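Local coordinates for protein beta subunit of photoactivated adenylyl cyclase (Beggiatoa sp. PS, PDB 5MBC) that probably senses blue light through a flavin-binding BLUF domain and, in response, converts ATP to cyclic AMP in a class III cyclase domain, at residues V9-I14 with L49-L54; D37-V42 with E59-L64. All coordinates share one frame; numbering follows the deposited sequence. Where two conformers were deposited one is given.

Contacts 1 and 2 both lie in the BLUF domain, with centres about 15 Å apart, and both touch the flavin. Along the chain their segments alternate: 9-14, 37-42, 49-54, 59-64. Strand 49-55 joins the two contacts. It pairs antiparallel with strand 5-14 in contact 1 and with strand 40-46, part of which lies in contact 2, and helix 58-69 follows it directly. A probable backbone hydrogen bond links Ile53 N to Val42 O at 3.0 Å, and Leu54 packs on Leu64. Contact 1 supplies Gln52, which bonds flavin N5, and Tyr10, whose hydroxyl lies near C6. In contact 2, Leu64 packs against the pyrimidine end of the ring system.

Contact 1. Residues V9-I14 with L49-L54; sequences VYISKI and LFFQIL. With FMN (flavin mononucleotide), chain G.
The Phe50 ring, on an antiparallel strand pair of the BLUF fold, is packed on both faces. Ile14 CG1 sits over its centre in a CH-pi contact, 3.5 Å from the centroid and 9° off the normal. The flavin methyl C7M lies over the opposite face, offset toward the rim. Ser12 OG meets the ring at its edge, in plane, and is hydrogen-bonded to His74. The Tyr10 ring has Gln52 OE1 at its edge, near its plane, and the ring and the Gln52 amide plane stand 67° apart. Tyr10, Ser12, Phe50 and Gln52 lie on the face of the sheet that carries the flavin. Tyr10 and Gln52 form a hydrogen-bonded pair, with backbone bonds in both directions, and so do Ser12 and Phe50. The Tyr10 and Gln52 side chains lie alongside each other, and Gln52 CB rests 3.5 Å from Tyr10 CE2. Gln52 CG is anti to the backbone N (chi1 -171°). The chain runs on extended, which carries the amide up to the flavin. A tyrosine and a glutamine beside the flavin are the signature of BLUF photoreceptors, in which light rearranges their hydrogen bonds; Tyr10 and Gln52 probably play these parts here. On the other face, Ile11 CG2 touches Phe51 CD2 at 3.6 Å, and Val9 packs on Ile53. Ile119 and Leu115 of the second subunit pack against this face, and helix 110-128 of the same chain also touches it. Tyr10 OH lies 2.4 Å from Gln52 OE1, doubtfully short for a hydrogen bond. Gln52 NE2 donates to flavin N5 at 2.9 Å.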
# COMPACT_ATOMS: atom_id res chain seq x y z
N VAL B 9 5.73 0.50 22.87
CA VAL B 9 4.42 -0.15 22.95
C VAL B 9 4.25 -0.99 21.70
O VAL B 9 4.48 -0.51 20.58
CB VAL B 9 3.27 0.86 23.10
CG1 VAL B 9 3.35 1.95 22.05
CG2 VAL B 9 1.92 0.15 23.04
N TYR B 10 3.89 -2.26 21.88
CA TYR B 10 3.73 -3.17 20.75
C TYR B 10 2.47 -3.99 20.93
O TYR B 10 1.93 -4.12 22.04
CB TYR B 10 4.95 -4.10 20.59
CG TYR B 10 5.07 -5.17 21.65
CD1 TYR B 10 4.46 -6.41 21.48
CD2 TYR B 10 5.80 -4.96 22.80
CE1 TYR B 10 4.57 -7.40 22.44
CE2 TYR B 10 5.92 -5.94 23.77
CZ TYR B 10 5.30 -7.15 23.59
OH TYR B 10 5.41 -8.13 24.55
N ILE B 11 1.99 -4.55 19.83
CA ILE B 11 0.92 -5.53 19.83
C ILE B 11 1.43 -6.80 19.17
O ILE B 11 2.32 -6.76 18.32
CB ILE B 11 -0.35 -5.01 19.11
CG1 ILE B 11 -0.03 -4.62 17.67
CG2 ILE B 11 -0.95 -3.84 19.87
CD1 ILE B 11 -1.24 -4.20 16.87
N SER B 12 0.87 -7.93 19.57
CA SER B 12 1.25 -9.21 19.00
C SER B 12 0.06 -10.16 19.07
O SER B 12 -0.91 -9.92 19.80
CB SER B 12 2.46 -9.82 19.73
OG SER B 12 2.14 -10.16 21.06
N LYS B 13 0.14 -11.24 18.30
CA LYS B 13 -0.90 -12.26 18.27
C LYS B 13 -0.53 -13.37 19.25
O LYS B 13 0.57 -13.93 19.17
CB LYS B 13 -1.07 -12.82 16.86
CG LYS B 13 -2.20 -13.83 16.75
CD LYS B 13 -2.34 -14.35 15.33
CE LYS B 13 -3.52 -15.30 15.21
NZ LYS B 13 -3.41 -16.44 16.17
N ILE B 14 -1.44 -13.67 20.16
CA ILE B 14 -1.21 -14.74 21.13
C ILE B 14 -1.12 -16.07 20.39
O ILE B 14 -2.03 -16.44 19.65
CB ILE B 14 -2.31 -14.76 22.19
CG1 ILE B 14 -2.35 -13.43 22.95
CG2 ILE B 14 -2.11 -15.92 23.15
CD1 ILE B 14 -3.45 -13.36 23.99
N LEU B 49 -4.97 -11.17 21.40
CA LEU B 49 -3.93 -10.21 21.09
C LEU B 49 -3.26 -9.74 22.37
O LEU B 49 -3.92 -9.54 23.39
CB LEU B 49 -4.49 -9.00 20.33
CG LEU B 49 -5.01 -9.26 18.92
CD1 LEU B 49 -5.54 -7.97 18.30
CD2 LEU B 49 -3.92 -9.86 18.05
N PHE B 50 -1.94 -9.56 22.31
CA PHE B 50 -1.17 -9.01 23.42
C PHE B 50 -0.96 -7.52 23.21
O PHE B 50 -0.76 -7.06 22.09
CB PHE B 50 0.19 -9.71 23.54
CG PHE B 50 0.16 -10.98 24.34
CD1 PHE B 50 -0.55 -11.05 25.53
CD2 PHE B 50 0.84 -12.10 23.90
CE1 PHE B 50 -0.57 -12.22 26.26
CE2 PHE B 50 0.82 -13.28 24.63
CZ PHE B 50 0.11 -13.33 25.82
N PHE B 51 -1.03 -6.77 24.31
CA PHE B 51 -0.69 -5.35 24.33
C PHE B 51 0.30 -5.13 25.46
O PHE B 51 0.01 -5.50 26.61
CB PHE B 51 -1.93 -4.46 24.55
CG PHE B 51 -3.06 -4.73 23.60
CD1 PHE B 51 -3.89 -5.82 23.78
CD2 PHE B 51 -3.33 -3.85 22.56
CE1 PHE B 51 -4.95 -6.06 22.92
CE2 PHE B 51 -4.39 -4.09 21.70
CZ PHE B 51 -5.19 -5.19 21.88
N GLN B 52 1.45 -4.54 25.16
CA GLN B 52 2.44 -4.31 26.20
C GLN B 52 3.12 -2.96 26.00
O GLN B 52 3.49 -2.59 24.88
CB GLN B 52 3.50 -5.41 26.24
CG GLN B 52 4.42 -5.30 27.45
CD GLN B 52 5.30 -6.52 27.64
OE1 GLN B 52 5.85 -7.05 26.68
NE2 GLN B 52 5.44 -6.95 28.88
N ILE B 53 3.28 -2.24 27.11
CA ILE B 53 4.04 -1.00 27.16
C ILE B 53 5.25 -1.25 28.05
O ILE B 53 5.11 -1.81 29.15
CB ILE B 53 3.19 0.17 27.69
CG1 ILE B 53 1.89 0.29 26.89
CG2 ILE B 53 3.97 1.47 27.64
CD1 ILE B 53 0.92 1.30 27.44
N LEU B 54 6.43 -0.86 27.58
CA LEU B 54 7.67 -1.03 28.32
C LEU B 54 8.40 0.30 28.40
O LEU B 54 8.51 1.01 27.39
CB LEU B 54 8.57 -2.09 27.66
CG LEU B 54 8.06 -3.53 27.62
CD1 LEU B 54 8.89 -4.36 26.65
CD2 LEU B 54 8.09 -4.15 29.01
N1 FMN G . 9.89 -11.04 30.37
C2 FMN G . 10.35 -10.02 31.18
O2 FMN G . 11.32 -10.21 31.90
N3 FMN G . 9.71 -8.80 31.18
C4 FMN G . 8.62 -8.59 30.37
O4 FMN G . 8.06 -7.49 30.37
C4A FMN G . 8.16 -9.61 29.55
N5 FMN G . 7.07 -9.40 28.74
C5A FMN G . 6.61 -10.42 27.93
C6 FMN G . 5.50 -10.20 27.11
C7 FMN G . 5.03 -11.21 26.29
C7M FMN G . 3.84 -10.97 25.41
C8 FMN G . 5.67 -12.45 26.29
C8M FMN G . 5.17 -13.55 25.40
C9 FMN G . 6.77 -12.67 27.10
C9A FMN G . 7.24 -11.65 27.93
N10 FMN G . 8.34 -11.86 28.74
C10 FMN G . 8.80 -10.84 29.55
C1' FMN G . 9.03 -13.20 28.74
C2' FMN G . 10.37 -13.14 28.02
O2' FMN G . 10.16 -13.06 26.63
C3' FMN G . 11.21 -14.37 28.33
O3' FMN G . 10.46 -15.53 28.02
C4' FMN G . 11.63 -14.42 29.79
O4' FMN G . 12.19 -13.19 30.17
C5' FMN G . 12.63 -15.54 30.03
O5' FMN G . 13.93 -15.02 30.16
P FMN G . 15.21 -15.98 29.95
O1P FMN G . 16.06 -15.43 28.83
O2P FMN G . 16.01 -16.06 31.23
O3P FMN G . 14.73 -17.36 29.56

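Contact 2. Residues D37-V42 with E59-L64; sequences DNITGV and EKVDKL. With FMN (flavin mononucleotide), chain G.
Beside the pyrimidine end of the flavin in the BLUF pocket, the turn leading into strand 40-46 meets helix 58-69. Ile39 is the apolar link. Its CD1 reaches the helix 3.5 Å from Lys60 O and 3.9 Å from Leu64 CD2, and the Ile39 and Leu64 side chains meet at a slant. Ile39 CG1 also lies near Val61 CG2. Leu64 bridges Ile39 and the flavin: CD1 touches flavin C2 at 3.4 Å, and CD2 lies 3.6 Å from N3. With Leu64 CG anti to the backbone N (chi1 171°) the branch points at the flavin, and chi2 near 59° turns both methyls to it. With an alanine in place of Leu64, the contacts to flavin C2 and N3 and to Ile39 CD1 would be lost, and a gap is likely to open beside the pyrimidine ring. Farther out, Lys60 bends at chi3 and chi4, and its CE packs 3.6 Å from Asp37 CB. Lys60 NZ stays 4.0 Å from Asp37 OD1, beyond a salt bridge, so any attraction is probably modest. Asn34 of helix 20-36 touches both Ile39 and Leu64 and hydrogen-bonds the flavin. A flavin held between helices, beside the sheet, is the arrangement of the BLUF domain.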
# COMPACT_ATOMS: atom_id res chain seq x y z
N ASP B 37 15.72 -4.87 36.62
CA ASP B 37 16.26 -3.97 35.61
C ASP B 37 15.64 -2.58 35.67
O ASP B 37 15.89 -1.77 34.77
CB ASP B 37 16.06 -4.57 34.22
CG ASP B 37 16.77 -5.90 34.05
OD1 ASP B 37 17.87 -6.06 34.61
OD2 ASP B 37 16.21 -6.78 33.36
N ASN B 38 14.86 -2.28 36.71
CA ASN B 38 14.16 -1.00 36.84
C ASN B 38 13.32 -0.71 35.60
O ASN B 38 13.30 0.40 35.07
CB ASN B 38 15.14 0.13 37.12
CG ASN B 38 15.64 0.13 38.55
OD1 ASN B 38 16.82 -0.07 38.81
ND2 ASN B 38 14.73 0.36 39.49
N ILE B 39 12.61 -1.73 35.13
CA ILE B 39 11.71 -1.62 33.99
C ILE B 39 10.28 -1.66 34.51
O ILE B 39 9.94 -2.47 35.38
CB ILE B 39 11.95 -2.75 32.96
CG1 ILE B 39 13.31 -2.55 32.28
CG2 ILE B 39 10.83 -2.80 31.94
CD1 ILE B 39 13.65 -3.64 31.28
N THR B 40 9.44 -0.77 33.98
CA THR B 40 8.04 -0.71 34.34
C THR B 40 7.18 -0.80 33.09
O THR B 40 7.65 -0.55 31.97
CB THR B 40 7.72 0.58 35.11
OG1 THR B 40 8.29 1.71 34.43
CG2 THR B 40 8.28 0.52 36.53
N GLY B 41 5.93 -1.18 33.27
CA GLY B 41 5.02 -1.29 32.15
C GLY B 41 3.79 -2.10 32.50
O GLY B 41 3.58 -2.50 33.65
N VAL B 42 2.97 -2.32 31.48
CA VAL B 42 1.71 -3.04 31.61
C VAL B 42 1.59 -4.03 30.46
O VAL B 42 1.94 -3.72 29.32
CB VAL B 42 0.50 -2.07 31.64
CG1 VAL B 42 0.54 -1.13 30.44
CG2 VAL B 42 -0.81 -2.83 31.68
N GLU B 59 19.21 0.82 27.00
CA GLU B 59 19.81 -0.49 26.73
C GLU B 59 19.09 -1.61 27.46
O GLU B 59 19.01 -2.73 26.94
CB GLU B 59 21.29 -0.48 27.10
CG GLU B 59 22.13 0.51 26.30
CD GLU B 59 23.62 0.28 26.48
OE1 GLU B 59 24.02 -0.87 26.75
OE2 GLU B 59 24.39 1.26 26.36
N LYS B 60 18.56 -1.34 28.65
CA LYS B 60 17.87 -2.39 29.39
C LYS B 60 16.51 -2.70 28.77
O LYS B 60 16.08 -3.86 28.76
CB LYS B 60 17.71 -1.98 30.86
CG LYS B 60 18.98 -1.41 31.47
CD LYS B 60 18.85 -1.23 32.97
CE LYS B 60 19.02 -2.55 33.71
NZ LYS B 60 20.38 -3.12 33.52
N VAL B 61 15.83 -1.68 28.24
CA VAL B 61 14.57 -1.92 27.54
C VAL B 61 14.82 -2.65 26.23
O VAL B 61 14.08 -3.57 25.86
CB VAL B 61 13.82 -0.59 27.32
CG1 VAL B 61 12.69 -0.77 26.33
CG2 VAL B 61 13.28 -0.07 28.64
N ASP B 62 15.87 -2.25 25.50
CA ASP B 62 16.19 -2.92 24.24
C ASP B 62 16.55 -4.38 24.48
O ASP B 62 16.05 -5.27 23.78
CB ASP B 62 17.34 -2.19 23.54
CG ASP B 62 16.93 -0.82 23.02
OD1 ASP B 62 15.72 -0.57 22.89
OD2 ASP B 62 17.83 -0.00 22.74
N LYS B 63 17.40 -4.65 25.47
CA LYS B 63 17.77 -6.03 25.79
C LYS B 63 16.54 -6.89 26.04
O LYS B 63 16.47 -8.04 25.57
CB LYS B 63 18.68 -6.06 27.02
CG LYS B 63 20.14 -5.75 26.74
CD LYS B 63 20.97 -6.02 27.98
CE LYS B 63 22.46 -5.95 27.68
NZ LYS B 63 23.27 -6.41 28.84
N LEU B 64 15.56 -6.37 26.78
CA LEU B 64 14.35 -7.13 27.05
C LEU B 64 13.53 -7.35 25.79
O LEU B 64 12.97 -8.43 25.58
CB LEU B 64 13.51 -6.41 28.12
CG LEU B 64 12.11 -6.97 28.37
CD1 LEU B 64 12.18 -8.42 28.80
CD2 LEU B 64 11.38 -6.13 29.40
N1 FMN G . 9.89 -11.04 30.37
C2 FMN G . 10.35 -10.02 31.18
O2 FMN G . 11.32 -10.21 31.90
N3 FMN G . 9.71 -8.80 31.18
C4 FMN G . 8.62 -8.59 30.37
O4 FMN G . 8.06 -7.49 30.37
C4A FMN G . 8.16 -9.61 29.55
N5 FMN G . 7.07 -9.40 28.74
C5A FMN G . 6.61 -10.42 27.93
C6 FMN G . 5.50 -10.20 27.11
C7 FMN G . 5.03 -11.21 26.29
C7M FMN G . 3.84 -10.97 25.41
C8 FMN G . 5.67 -12.45 26.29
C8M FMN G . 5.17 -13.55 25.40
C9 FMN G . 6.77 -12.67 27.10
C9A FMN G . 7.24 -11.65 27.93
N10 FMN G . 8.34 -11.86 28.74
C10 FMN G . 8.80 -10.84 29.55
C1' FMN G . 9.03 -13.20 28.74
C2' FMN G . 10.37 -13.14 28.02
O2' FMN G . 10.16 -13.06 26.63
C3' FMN G . 11.21 -14.37 28.33
O3' FMN G . 10.46 -15.53 28.02
C4' FMN G . 11.63 -14.42 29.79
O4' FMN G . 12.19 -13.19 30.17
C5' FMN G . 12.63 -15.54 30.03
O5' FMN G . 13.93 -15.02 30.16
P FMN G . 15.21 -15.98 29.95
O1P FMN G . 16.06 -15.43 28.83
O2P FMN G . 16.01 -16.06 31.23
O3P FMN G . 14.73 -17.36 29.56